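Side-chain contacts in CTD kinase subunit gamma (Schizosaccharomyces pombe, PDB 5CE7), which probably acts with a second regulatory subunit to activate the kinase subunit that hyperphosphorylates the C-terminal repeat domain of RNA polymerase II: residues Leu11-Lys16 with Gln24-Gln29; Phe30-Leu35 with Asn74-Gly79; Ser43-Glu48 with Met61-Thr66; Asp65-Met70 with Asn82-Asp87. All coordinates share one frame; numbering follows the deposited sequence.

Contact 1 of 4, residues Leu11-Lys16 with Gln24-Gln29; sequences LQLLGK and QIKPAQ
Leu13 and Pro27 mark the place where the backbones of helix 3-14 and helix 25-33 come close together, their CA atoms 5.4 Å apart. Their CB carbons make the apolar contact, Leu13 CB to Pro27 CB at 4.1 Å. The proline ring reaches further: its CG comes to 3.8 Å from Leu13 O, so the pyrrolidine is laid against the backbone carbonyl of Leu13 as well as against the leucine side chain. Leu13 O is not left to this carbon alone, since it also accepts the backbone bond from Lys16 N at 3.0 Å.

The pairing belongs to the first helix-to-helix step of the CTD-interacting domain, an all-helical right-handed superhelix in which a loop without helix or strand joins these two elements. Pro27 sits in the first turn of helix 25-33, where a proline costs no helical hydrogen bond, and its ring also packs on Phe63 of helix 54-73 and on Leu17.

Lys26 closes the outer side. Both CB atoms of the pair Leu13 and Lys26 point toward the opposite segment, and the lysine chain, extended beyond its CB (chi2 -160°, chi3 155°), carries NZ out to the leucine's CD1 methyl, 4.3 Å from Leu13 CD1. This is a loose van der Waals approach to an exposed ammonium group, with no polar bond across the segments. Near the same surface a bound buffer molecule, probably from the crystallisation liquor, lies about 6 Å from the Leu13 side chain; its sulfonate, not a residue of either segment, is the salt-bridge partner of Lys16 NZ.

Contact 2 of 4, residues Phe30-Leu35 with Asn74-Gly79; sequences FAIKHL and NGLTGG
Leu35 and Leu76 supply the tightest apolar contact, reaching toward each other tip to tip. One methyl, Leu35 CD1, settles against both branches of its partner, at 3.8 Å from Leu76 CD2 and an equal 3.8 Å from Leu76 CD1. Ile32 adds a looser approach of CG2 to Leu76 CD1, 4.5 Å.

A second kind of contact sets aliphatic carbon against an amide. Ile32 and Asn74 come from opposite directions, with Ile32 CD1 3.9 Å from Asn74 ND2 and Ile32 CG2 4.0 Å from Asn74 CG. The amide nitrogen finds its hydrogen bond at Met70 O, in the last turn of helix 54-73. That turn ends in a Schellman motif at Gly75, whose positive phi of 79° turns the chain away from the helix; Leu76 follows directly, packing on Ile32 and Leu35.

No hydrogen bond spans the segments. Within 30-35, Phe30 O accepts from His34 N and, at 3.2 Å, from His34 ND1, the two donors arriving on opposite faces of the carbonyl plane. The side-chain bond is bent (143° at the hydrogen), and it holds ND1 over the centre of the Phe30 ring, 3.5 Å above its plane.

Contact 3 of 4, residues Ser43-Glu48 with Met61-Thr66; sequences SCIWEE and MYFVDT
The pair of consecutive helices 38-51 and 54-73 is held near the centre of the chain by Ile45 packing on Phe63 and Val64. The closest CA atoms, those of Ile45 and Val64, are 8.7 Å apart, a spacing bridged by side chains alone, without any hydrogen bond between the segments.

Ile45 serves both partners by dividing its branches. With CG1 beside the backbone N (chi1 -61°) and the chain then extended (chi2 171°), the longer arm runs out to the rim of Phe63: Ile45 CD1 lies in the ring plane, 3.8 Å from Phe63 CE2, and Ile45 CG1 follows at 4.1 Å from the same carbon. The contact is therefore made at the ring edge, not over a face, and the two side chains cross at about a right angle. The shorter branch turns to the valine, Ile45 CG2 to Val64 CG2 being 4.4 Å.

All three residues are buried. Phe63 also meets Leu17 and Phe10 of helix 3-14, so the amino-terminal helix packs here too, on a pair of helices joined by a short turn within the right-handed superhelix of Ctk3's noncanonical CTD-interacting domain.

Contact 4 of 4, residues Asp65-Met70 with Asn82-Asp87; sequences DTLCEM and NMISRD
Leu67 and Cys68, neighbours on helix 54-73, receive Ile84 from the short helix 80-86, a buried joint between two consecutive helices of the superhelical CTD-interacting domain. Their nearest CA atoms, Cys68 and Ile84, stand 8.3 Å apart.

The segment begins with two side chains turned to other parts of the fold. Asp65 OD1 is held by a salt bridge to Lys119 NZ and a hydrogen bond to Ser115 OG, so this buried carboxylate oxygen has two partners, one of them charged. Thr66 OG1 is hydrogen-bonded to Gln24 OE1.

Leu67 is the first to touch. Its CG lies opposite the backbone N (chi1 179°), and the CD2 branch reaches Ile84 CD1 at 4.2 Å, the two side chains meeting at a slant. Cys68 comes closer: SG is 3.6 Å from Ile84 CD1 and 4.0 Å from Ile84 CG2, which places the sulfur against both methyls of the isoleucine. No hydrogen bond joins the segments. Farther along, the selenomethionine Met70 packs on Ile25, Ala28 and Gln29 of helix 25-33.

On the other helix, beyond Ile84, Arg86 grips the following Asp87 side-on in a salt bridge. Asp87 OD2 is also hydrogen-bonded to Tyr42 OH, tying the pair to helix 38-51. Arg86 NH2 reaches Asp87 OD2 at 3.0 Å, while Arg86 NE makes the shorter, nearly straight bond to Asp87 OD1, 2.6 Å and 169°, arriving 40° above the carboxylate plane.

Along the chain, contact 1 closes before any other opens; contact 3 is nested inside the loop that contact 2 closes, contacts 2 and 4 interleave, and contacts 3 and 4 share Asp65 and Thr66. Helix 54-73 is common to contacts 3 and 4, whose centres lie about 9 Å apart, and helix 25-33 serves contacts 1 and 2, about 14 Å apart. Direct packing joins them: Val64 CG1 meets Ile84 CG2 at 3.7 Å, and Leu13 CD2 meets Phe30 CB at 3.8 Å. Contacts 3 and 4 are buried, their centres about 4 and 6 Å from that of the chain; contacts 1 and 2 lie farther out. All four belong to the amino-terminal CTD-interacting domain of a longer protein.

Contact 1 of 4, residues Leu11-Lys16 with Gln24-Gln29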
loop_
_atom_site.group_PDB
_atom_site.type_symbol
_atom_site.label_atom_id
_atom_site.label_comp_id
_atom_site.label_asym_id
_atom_site.label_seq_id
_atom_site.Cartn_x
_atom_site.Cartn_y
_atom_site.Cartn_z
ATOM N N LEU A 11 11.185 1.241 -8.941
ATOM C CA LEU A 11 11.331 2.525 -8.257
ATOM C C LEU A 11 10.971 3.707 -9.180
ATOM O O LEU A 11 10.316 4.658 -8.751
ATOM C CB LEU A 11 12.748 2.686 -7.661
ATOM C CG LEU A 11 13.050 1.935 -6.349
ATOM C CD1 LEU A 11 14.536 2.020 -5.987
ATOM C CD2 LEU A 11 12.165 2.475 -5.191
ATOM N N GLN A 12 11.399 3.643 -10.440
ATOM C CA GLN A 12 11.040 4.665 -11.428
ATOM C C GLN A 12 9.530 4.709 -11.660
ATOM O O GLN A 12 8.924 5.778 -11.693
ATOM C CB GLN A 12 11.787 4.433 -12.745
ATOM C CG GLN A 12 13.299 4.637 -12.638
ATOM C CD GLN A 12 14.011 4.355 -13.946
ATOM O OE1 GLN A 12 13.883 5.104 -14.911
ATOM N NE2 GLN A 12 14.759 3.264 -13.985
ATOM N N LEU A 13 8.912 3.542 -11.813
ATOM C CA LEU A 13 7.459 3.466 -11.925
ATOM C C LEU A 13 6.744 4.049 -10.694
ATOM O O LEU A 13 5.760 4.785 -10.826
ATOM C CB LEU A 13 7.036 2.011 -12.150
ATOM C CG LEU A 13 6.674 1.574 -13.573
ATOM C CD1 LEU A 13 7.153 2.542 -14.632
ATOM C CD2 LEU A 13 7.154 0.150 -13.848
ATOM N N LEU A 14 7.222 3.715 -9.496
ATOM C CA LEU A 14 6.637 4.274 -8.276
ATOM C C LEU A 14 6.709 5.799 -8.253
ATOM O O LEU A 14 5.842 6.457 -7.691
ATOM C CB LEU A 14 7.327 3.719 -7.036
ATOM C CG LEU A 14 6.981 2.271 -6.726
ATOM C CD1 LEU A 14 7.845 1.744 -5.590
ATOM C CD2 LEU A 14 5.502 2.179 -6.402
ATOM N N GLY A 15 7.750 6.353 -8.866
ATOM C CA GLY A 15 7.923 7.791 -8.915
ATOM C C GLY A 15 6.844 8.484 -9.728
ATOM O O GLY A 15 6.701 9.708 -9.648
ATOM N N LYS A 16 6.088 7.701 -10.503
ATOM C CA LYS A 16 5.039 8.231 -11.381
ATOM C C LYS A 16 3.696 8.351 -10.688
ATOM O O LYS A 16 2.773 8.919 -11.247
ATOM C CB LYS A 16 4.834 7.325 -12.594
ATOM C CG LYS A 16 6.078 7.058 -13.389
ATOM C CD LYS A 16 6.667 8.343 -13.880
ATOM C CE LYS A 16 7.590 8.075 -15.048
ATOM N NZ LYS A 16 8.213 9.341 -15.492
ATOM N N GLN A 24 -1.477 4.224 -11.092
ATOM C CA GLN A 24 -1.097 3.126 -10.223
ATOM C C GLN A 24 -1.120 1.806 -10.993
ATOM O O GLN A 24 -0.585 0.807 -10.535
ATOM C CB GLN A 24 -2.046 3.082 -9.007
ATOM C CG GLN A 24 -1.965 4.356 -8.141
ATOM C CD GLN A 24 -3.255 4.697 -7.407
ATOM O OE1 GLN A 24 -4.068 3.829 -7.112
ATOM N NE2 GLN A 24 -3.442 5.971 -7.115
ATOM N N ILE A 25 -1.731 1.818 -12.174
ATOM C CA ILE A 25 -1.904 0.599 -12.948
ATOM C C ILE A 25 -0.586 0.003 -13.444
ATOM O O ILE A 25 -0.341 -1.190 -13.280
ATOM C CB ILE A 25 -2.841 0.818 -14.152
ATOM C CG1 ILE A 25 -4.252 1.157 -13.673
ATOM C CG2 ILE A 25 -2.877 -0.420 -15.032
ATOM C CD1 ILE A 25 -4.806 0.168 -12.669
ATOM N N LYS A 26 0.245 0.819 -14.073
ATOM C CA LYS A 26 1.496 0.311 -14.633
ATOM C C LYS A 26 2.458 -0.256 -13.578
ATOM O O LYS A 26 3.057 -1.313 -13.788
ATOM C CB LYS A 26 2.200 1.385 -15.464
ATOM C CG LYS A 26 2.762 0.858 -16.769
ATOM C CD LYS A 26 3.837 1.770 -17.345
ATOM C CE LYS A 26 4.773 0.969 -18.257
ATOM N NZ LYS A 26 5.977 1.742 -18.683
ATOM N N PRO A 27 2.630 0.446 -12.442
ATOM C CA PRO A 27 3.504 -0.148 -11.412
ATOM C C PRO A 27 2.924 -1.448 -10.854
ATOM O O PRO A 27 3.683 -2.343 -10.505
ATOM C CB PRO A 27 3.545 0.911 -10.298
ATOM C CG PRO A 27 3.011 2.164 -10.888
ATOM C CD PRO A 27 2.264 1.846 -12.157
ATOM N N ALA A 28 1.596 -1.546 -10.775
ATOM C CA ALA A 28 0.952 -2.762 -10.288
ATOM C C ALA A 28 1.127 -3.930 -11.252
ATOM O O ALA A 28 1.376 -5.062 -10.824
ATOM C CB ALA A 28 -0.538 -2.512 -10.019
ATOM N N GLN A 29 0.991 -3.663 -12.548
ATOM C CA GLN A 29 1.192 -4.696 -13.571
ATOM C C GLN A 29 2.632 -5.215 -13.586
ATOM O O GLN A 29 2.869 -6.423 -13.742
ATOM C CB GLN A 29 0.802 -4.186 -14.966
ATOM C CG GLN A 29 -0.705 -4.036 -15.160
ATOM C CD GLN A 29 -1.078 -3.342 -16.457
ATOM O OE1 GLN A 29 -0.345 -2.486 -16.953
ATOM N NE2 GLN A 29 -2.231 -3.707 -17.011
#

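Contact 2 of 4, residues Phe30-Leu35 with Asn74-Gly79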
loop_
_atom_site.group_PDB
_atom_site.type_symbol
_atom_site.label_atom_id
_atom_site.label_comp_id
_atom_site.label_asym_id
_atom_site.label_seq_id
_atom_site.Cartn_x
_atom_site.Cartn_y
_atom_site.Cartn_z
ATOM N N PHE A 30 3.585 -4.298 -13.442
ATOM C CA PHE A 30 5.002 -4.660 -13.346
ATOM C C PHE A 30 5.276 -5.556 -12.139
ATOM O O PHE A 30 5.953 -6.574 -12.259
ATOM C CB PHE A 30 5.880 -3.406 -13.250
ATOM C CG PHE A 30 7.358 -3.698 -13.264
ATOM C CD1 PHE A 30 8.053 -3.769 -14.462
ATOM C CD2 PHE A 30 8.051 -3.898 -12.076
ATOM C CE1 PHE A 30 9.423 -4.039 -14.476
ATOM C CE2 PHE A 30 9.412 -4.173 -12.083
ATOM C CZ PHE A 30 10.096 -4.240 -13.284
ATOM N N ALA A 31 4.773 -5.157 -10.974
ATOM C CA ALA A 31 4.986 -5.915 -9.748
ATOM C C ALA A 31 4.480 -7.340 -9.885
ATOM O O ALA A 31 5.077 -8.274 -9.338
ATOM C CB ALA A 31 4.309 -5.223 -8.553
ATOM N N ILE A 32 3.381 -7.495 -10.620
ATOM C CA ILE A 32 2.724 -8.792 -10.788
ATOM C C ILE A 32 3.428 -9.614 -11.853
ATOM O O ILE A 32 3.622 -10.821 -11.699
ATOM C CB ILE A 32 1.220 -8.625 -11.144
ATOM C CG1 ILE A 32 0.445 -8.147 -9.911
ATOM C CG2 ILE A 32 0.643 -9.929 -11.678
ATOM C CD1 ILE A 32 -0.897 -7.534 -10.213
ATOM N N LYS A 33 3.828 -8.949 -12.927
ATOM C CA LYS A 33 4.586 -9.604 -13.992
ATOM C C LYS A 33 5.879 -10.200 -13.447
ATOM O O LYS A 33 6.376 -11.210 -13.952
ATOM C CB LYS A 33 4.884 -8.599 -15.097
ATOM C CG LYS A 33 5.868 -9.070 -16.168
ATOM C CD LYS A 33 5.294 -10.178 -17.044
ATOM C CE LYS A 33 6.313 -10.614 -18.104
ATOM N NZ LYS A 33 5.882 -11.812 -18.886
ATOM N N HIS A 34 6.416 -9.575 -12.404
ATOM C CA HIS A 34 7.674 -10.008 -11.808
ATOM C C HIS A 34 7.482 -10.454 -10.376
ATOM O O HIS A 34 8.236 -10.068 -9.483
ATOM C CB HIS A 34 8.690 -8.874 -11.895
ATOM C CG HIS A 34 9.030 -8.513 -13.303
ATOM N ND1 HIS A 34 8.493 -7.414 -13.944
ATOM C CD2 HIS A 34 9.803 -9.142 -14.218
ATOM C CE1 HIS A 34 8.945 -7.370 -15.183
ATOM N NE2 HIS A 34 9.740 -8.408 -15.377
ATOM N N LEU A 35 6.459 -11.269 -10.171
ATOM C CA LEU A 35 6.127 -11.812 -8.861
ATOM C C LEU A 35 7.325 -12.501 -8.225
ATOM O O LEU A 35 7.417 -12.587 -6.994
ATOM C CB LEU A 35 4.993 -12.826 -8.996
ATOM C CG LEU A 35 3.639 -12.560 -8.366
ATOM C CD1 LEU A 35 2.812 -13.847 -8.435
ATOM C CD2 LEU A 35 3.764 -12.073 -6.928
ATOM N N ASN A 74 -5.955 -11.225 -10.950
ATOM C CA ASN A 74 -5.008 -12.169 -11.544
ATOM C C ASN A 74 -5.118 -13.560 -10.925
ATOM O O ASN A 74 -4.417 -14.474 -11.335
ATOM C CB ASN A 74 -3.568 -11.654 -11.437
ATOM C CG ASN A 74 -3.153 -10.813 -12.649
ATOM O OD1 ASN A 74 -2.702 -11.349 -13.657
ATOM N ND2 ASN A 74 -3.325 -9.499 -12.556
ATOM N N GLY A 75 -6.012 -13.719 -9.953
ATOM C CA GLY A 75 -6.226 -15.012 -9.317
ATOM C C GLY A 75 -5.183 -15.376 -8.262
ATOM O O GLY A 75 -5.099 -16.525 -7.844
ATOM N N LEU A 76 -4.379 -14.407 -7.836
ATOM C CA LEU A 76 -3.363 -14.650 -6.802
ATOM C C LEU A 76 -3.981 -14.684 -5.406
ATOM O O LEU A 76 -4.970 -14.002 -5.139
ATOM C CB LEU A 76 -2.299 -13.547 -6.837
ATOM C CG LEU A 76 -1.610 -13.302 -8.178
ATOM C CD1 LEU A 76 -0.624 -12.165 -8.021
ATOM C CD2 LEU A 76 -0.898 -14.564 -8.644
ATOM N N THR A 77 -3.389 -15.451 -4.501
ATOM C CA THR A 77 -3.902 -15.479 -3.127
ATOM C C THR A 77 -2.855 -15.121 -2.075
ATOM O O THR A 77 -3.200 -14.670 -0.987
ATOM C CB THR A 77 -4.583 -16.833 -2.763
ATOM O OG1 THR A 77 -3.642 -17.909 -2.876
ATOM C CG2 THR A 77 -5.768 -17.097 -3.671
ATOM N N GLY A 78 -1.579 -15.315 -2.391
ATOM C CA GLY A 78 -0.533 -15.014 -1.428
ATOM C C GLY A 78 0.316 -13.854 -1.907
ATOM O O GLY A 78 -0.210 -12.883 -2.460
ATOM N N GLY A 79 1.626 -13.959 -1.715
ATOM C CA GLY A 79 2.539 -12.955 -2.222
ATOM C C GLY A 79 2.276 -11.581 -1.633
ATOM O O GLY A 79 2.219 -11.428 -0.406
#

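Contact 3 of 4, residues Ser43-Glu48 with Met61-Thr66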
loop_
_atom_site.group_PDB
_atom_site.type_symbol
_atom_site.label_atom_id
_atom_site.label_comp_id
_atom_site.label_asym_id
_atom_site.label_seq_id
_atom_site.Cartn_x
_atom_site.Cartn_y
_atom_site.Cartn_z
ATOM N N SER A 43 9.964 -4.404 -0.735
ATOM C CA SER A 43 10.889 -3.559 -0.001
ATOM C C SER A 43 11.045 -2.201 -0.667
ATOM O O SER A 43 11.326 -1.205 -0.000
ATOM C CB SER A 43 12.261 -4.235 0.168
ATOM O OG SER A 43 12.180 -5.281 1.110
ATOM N N CYS A 44 10.875 -2.157 -1.984
ATOM C CA CYS A 44 10.891 -0.879 -2.700
ATOM C C CYS A 44 9.728 0.001 -2.227
ATOM O O CYS A 44 9.874 1.218 -2.085
ATOM C CB CYS A 44 10.764 -1.101 -4.210
ATOM S SG CYS A 44 12.188 -1.869 -5.040
ATOM N N ILE A 45 8.574 -0.625 -2.006
ATOM C CA ILE A 45 7.383 0.082 -1.515
ATOM C C ILE A 45 7.657 0.714 -0.154
ATOM O O ILE A 45 7.406 1.906 0.046
ATOM C CB ILE A 45 6.138 -0.848 -1.428
ATOM C CG1 ILE A 45 5.778 -1.392 -2.822
ATOM C CG2 ILE A 45 4.950 -0.081 -0.806
ATOM C CD1 ILE A 45 4.701 -2.486 -2.822
ATOM N N TRP A 46 8.201 -0.071 0.774
ATOM C CA TRP A 46 8.560 0.464 2.096
ATOM C C TRP A 46 9.698 1.490 2.073
ATOM O O TRP A 46 9.716 2.421 2.886
ATOM C CB TRP A 46 8.836 -0.661 3.106
ATOM C CG TRP A 46 7.554 -1.127 3.741
ATOM C CD1 TRP A 46 6.813 -2.213 3.392
ATOM C CD2 TRP A 46 6.835 -0.467 4.794
ATOM N NE1 TRP A 46 5.675 -2.281 4.173
ATOM C CE2 TRP A 46 5.674 -1.228 5.045
ATOM C CE3 TRP A 46 7.068 0.687 5.546
ATOM C CZ2 TRP A 46 4.743 -0.866 6.034
ATOM C CZ3 TRP A 46 6.137 1.046 6.526
ATOM C CH2 TRP A 46 4.991 0.265 6.762
ATOM N N GLU A 47 10.639 1.328 1.145
ATOM C CA GLU A 47 11.698 2.322 0.970
ATOM C C GLU A 47 11.097 3.687 0.610
ATOM O O GLU A 47 11.535 4.729 1.104
ATOM C CB GLU A 47 12.669 1.881 -0.129
ATOM C CG GLU A 47 13.864 2.809 -0.326
ATOM C CD GLU A 47 14.796 2.332 -1.445
ATOM O OE1 GLU A 47 14.419 1.379 -2.150
ATOM O OE2 GLU A 47 15.888 2.925 -1.616
ATOM N N GLU A 48 10.120 3.675 -0.288
ATOM C CA GLU A 48 9.463 4.906 -0.724
ATOM C C GLU A 48 8.551 5.467 0.374
ATOM O O GLU A 48 8.437 6.680 0.530
ATOM C CB GLU A 48 8.658 4.664 -2.004
ATOM C CG GLU A 48 9.505 4.421 -3.232
ATOM C CD GLU A 48 9.912 5.713 -3.919
ATOM O OE1 GLU A 48 9.011 6.533 -4.224
ATOM O OE2 GLU A 48 11.128 5.919 -4.130
HETATM N N MSE A 61 -0.245 4.274 -0.434
HETATM C CA MSE A 61 -1.402 3.578 0.142
HETATM C C MSE A 61 -2.467 3.282 -0.930
HETATM O O MSE A 61 -3.023 2.185 -0.982
HETATM C CB MSE A 61 -1.999 4.428 1.265
HETATM C CG MSE A 61 -3.081 3.754 2.156
HETATM SE SE MSE A 61 -2.365 2.192 3.140
HETATM C CE MSE A 61 -2.901 2.711 4.941
ATOM N N TYR A 62 -2.755 4.258 -1.783
ATOM C CA TYR A 62 -3.692 4.015 -2.884
ATOM C C TYR A 62 -3.136 2.926 -3.795
ATOM O O TYR A 62 -3.860 2.010 -4.192
ATOM C CB TYR A 62 -3.909 5.269 -3.722
ATOM C CG TYR A 62 -4.522 6.439 -3.012
ATOM C CD1 TYR A 62 -5.406 6.269 -1.950
ATOM C CD2 TYR A 62 -4.229 7.736 -3.424
ATOM C CE1 TYR A 62 -5.982 7.377 -1.317
ATOM C CE2 TYR A 62 -4.789 8.832 -2.801
ATOM C CZ TYR A 62 -5.662 8.649 -1.755
ATOM O OH TYR A 62 -6.194 9.766 -1.154
ATOM N N PHE A 63 -1.859 3.046 -4.154
ATOM C CA PHE A 63 -1.204 2.035 -4.998
ATOM C C PHE A 63 -1.319 0.617 -4.420
ATOM O O PHE A 63 -1.530 -0.363 -5.153
ATOM C CB PHE A 63 0.285 2.358 -5.202
ATOM C CG PHE A 63 1.068 1.192 -5.754
ATOM C CD1 PHE A 63 0.845 0.750 -7.051
ATOM C CD2 PHE A 63 1.988 0.520 -4.968
ATOM C CE1 PHE A 63 1.538 -0.337 -7.558
ATOM C CE2 PHE A 63 2.696 -0.569 -5.470
ATOM C CZ PHE A 63 2.464 -0.993 -6.772
ATOM N N VAL A 64 -1.142 0.509 -3.106
ATOM C CA VAL A 64 -1.270 -0.770 -2.406
ATOM C C VAL A 64 -2.676 -1.337 -2.591
ATOM O O VAL A 64 -2.864 -2.538 -2.737
ATOM C CB VAL A 64 -0.956 -0.601 -0.895
ATOM C CG1 VAL A 64 -1.606 -1.700 -0.069
ATOM C CG2 VAL A 64 0.552 -0.536 -0.670
ATOM N N ASP A 65 -3.670 -0.464 -2.571
ATOM C CA ASP A 65 -5.055 -0.878 -2.797
ATOM C C ASP A 65 -5.204 -1.392 -4.237
ATOM O O ASP A 65 -5.740 -2.469 -4.472
ATOM C CB ASP A 65 -5.981 0.312 -2.532
ATOM C CG ASP A 65 -7.451 -0.075 -2.422
ATOM O OD1 ASP A 65 -7.793 -1.270 -2.411
ATOM O OD2 ASP A 65 -8.273 0.846 -2.311
ATOM N N THR A 66 -4.720 -0.608 -5.189
ATOM C CA THR A 66 -4.729 -0.988 -6.611
ATOM C C THR A 66 -3.961 -2.300 -6.880
ATOM O O THR A 66 -4.426 -3.183 -7.629
ATOM C CB THR A 66 -4.155 0.172 -7.468
ATOM O OG1 THR A 66 -5.000 1.326 -7.318
ATOM C CG2 THR A 66 -4.059 -0.219 -8.964
#

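Contact 4 of 4, residues Asp65-Met70 with Asn82-Asp87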
loop_
_atom_site.group_PDB
_atom_site.type_symbol
_atom_site.label_atom_id
_atom_site.label_comp_id
_atom_site.label_asym_id
_atom_site.label_seq_id
_atom_site.Cartn_x
_atom_site.Cartn_y
_atom_site.Cartn_z
ATOM N N ASP A 65 -3.670 -0.464 -2.571
ATOM C CA ASP A 65 -5.055 -0.878 -2.797
ATOM C C ASP A 65 -5.204 -1.392 -4.237
ATOM O O ASP A 65 -5.740 -2.469 -4.472
ATOM C CB ASP A 65 -5.981 0.312 -2.532
ATOM C CG ASP A 65 -7.451 -0.075 -2.422
ATOM O OD1 ASP A 65 -7.793 -1.270 -2.411
ATOM O OD2 ASP A 65 -8.273 0.846 -2.311
ATOM N N THR A 66 -4.720 -0.608 -5.189
ATOM C CA THR A 66 -4.729 -0.988 -6.611
ATOM C C THR A 66 -3.961 -2.300 -6.880
ATOM O O THR A 66 -4.426 -3.183 -7.629
ATOM C CB THR A 66 -4.155 0.172 -7.468
ATOM O OG1 THR A 66 -5.000 1.326 -7.318
ATOM C CG2 THR A 66 -4.059 -0.219 -8.964
ATOM N N LEU A 67 -2.800 -2.437 -6.246
ATOM C CA LEU A 67 -2.009 -3.657 -6.345
ATOM C C LEU A 67 -2.795 -4.874 -5.849
ATOM O O LEU A 67 -2.850 -5.912 -6.522
ATOM C CB LEU A 67 -0.710 -3.519 -5.543
ATOM C CG LEU A 67 0.228 -4.727 -5.516
ATOM C CD1 LEU A 67 0.649 -5.111 -6.942
ATOM C CD2 LEU A 67 1.461 -4.403 -4.709
ATOM N N CYS A 68 -3.388 -4.761 -4.666
ATOM C CA CYS A 68 -4.218 -5.849 -4.156
ATOM C C CYS A 68 -5.382 -6.191 -5.105
ATOM O O CYS A 68 -5.624 -7.358 -5.389
ATOM C CB CYS A 68 -4.733 -5.540 -2.736
ATOM S SG CYS A 68 -3.437 -5.537 -1.460
ATOM N N GLU A 69 -6.103 -5.183 -5.586
ATOM C CA GLU A 69 -7.214 -5.425 -6.515
ATOM C C GLU A 69 -6.737 -6.170 -7.753
ATOM O O GLU A 69 -7.355 -7.130 -8.197
ATOM C CB GLU A 69 -7.882 -4.113 -6.932
ATOM C CG GLU A 69 -8.559 -3.388 -5.781
ATOM C CD GLU A 69 -9.152 -2.040 -6.180
ATOM O OE1 GLU A 69 -8.673 -1.434 -7.159
ATOM O OE2 GLU A 69 -10.108 -1.591 -5.512
HETATM N N MSE A 70 -5.617 -5.733 -8.305
HETATM C CA MSE A 70 -5.095 -6.374 -9.496
HETATM C C MSE A 70 -4.559 -7.768 -9.213
HETATM O O MSE A 70 -4.704 -8.660 -10.037
HETATM C CB MSE A 70 -4.068 -5.477 -10.169
HETATM C CG MSE A 70 -4.725 -4.225 -10.753
HETATM SE SE MSE A 70 -3.473 -3.187 -11.798
HETATM C CE MSE A 70 -2.402 -4.715 -12.495
ATOM N N ASN A 82 -0.492 -11.344 1.101
ATOM C CA ASN A 82 -0.123 -11.770 2.453
ATOM C C ASN A 82 0.784 -10.769 3.154
ATOM O O ASN A 82 0.689 -10.576 4.363
ATOM C CB ASN A 82 0.551 -13.153 2.441
ATOM C CG ASN A 82 -0.437 -14.283 2.173
ATOM O OD1 ASN A 82 -1.653 -14.074 2.168
ATOM N ND2 ASN A 82 0.083 -15.488 1.963
HETATM N N MSE A 83 1.686 -10.148 2.401
HETATM C CA MSE A 83 2.603 -9.180 2.990
HETATM C C MSE A 83 1.875 -7.912 3.430
HETATM O O MSE A 83 2.114 -7.376 4.505
HETATM C CB MSE A 83 3.713 -8.814 2.008
HETATM C CG MSE A 83 4.512 -10.003 1.516
HETATM SE SE MSE A 83 5.799 -9.417 0.146
HETATM C CE MSE A 83 7.416 -9.509 1.220
ATOM N N ILE A 84 0.981 -7.431 2.584
ATOM C CA ILE A 84 0.219 -6.227 2.896
ATOM C C ILE A 84 -0.739 -6.463 4.063
ATOM O O ILE A 84 -0.898 -5.603 4.935
ATOM C CB ILE A 84 -0.525 -5.729 1.637
ATOM C CG1 ILE A 84 0.481 -5.068 0.685
ATOM C CG2 ILE A 84 -1.653 -4.782 2.011
ATOM C CD1 ILE A 84 0.106 -5.136 -0.815
ATOM N N SER A 85 -1.360 -7.642 4.084
ATOM C CA SER A 85 -2.244 -8.025 5.176
ATOM C C SER A 85 -1.506 -8.072 6.516
ATOM O O SER A 85 -1.975 -7.525 7.516
ATOM C CB SER A 85 -2.869 -9.392 4.890
ATOM O OG SER A 85 -3.952 -9.630 5.767
ATOM N N ARG A 86 -0.355 -8.736 6.527
ATOM C CA ARG A 86 0.480 -8.838 7.726
ATOM C C ARG A 86 0.887 -7.452 8.210
ATOM O O ARG A 86 0.937 -7.191 9.410
ATOM C CB ARG A 86 1.743 -9.662 7.434
ATOM C CG ARG A 86 2.805 -9.619 8.528
ATOM C CD ARG A 86 4.181 -10.097 8.012
ATOM N NE ARG A 86 4.784 -9.134 7.091
ATOM C CZ ARG A 86 5.531 -9.454 6.035
ATOM N NH1 ARG A 86 5.783 -10.723 5.747
ATOM N NH2 ARG A 86 6.025 -8.499 5.261
ATOM N N ASP A 87 1.170 -6.561 7.271
ATOM C CA ASP A 87 1.743 -5.264 7.623
ATOM C C ASP A 87 0.744 -4.119 7.664
ATOM O O ASP A 87 1.151 -2.959 7.703
ATOM C CB ASP A 87 2.888 -4.898 6.665
ATOM C CG ASP A 87 4.070 -5.855 6.769
ATOM O OD1 ASP A 87 4.109 -6.665 7.714
ATOM O OD2 ASP A 87 4.963 -5.792 5.909
#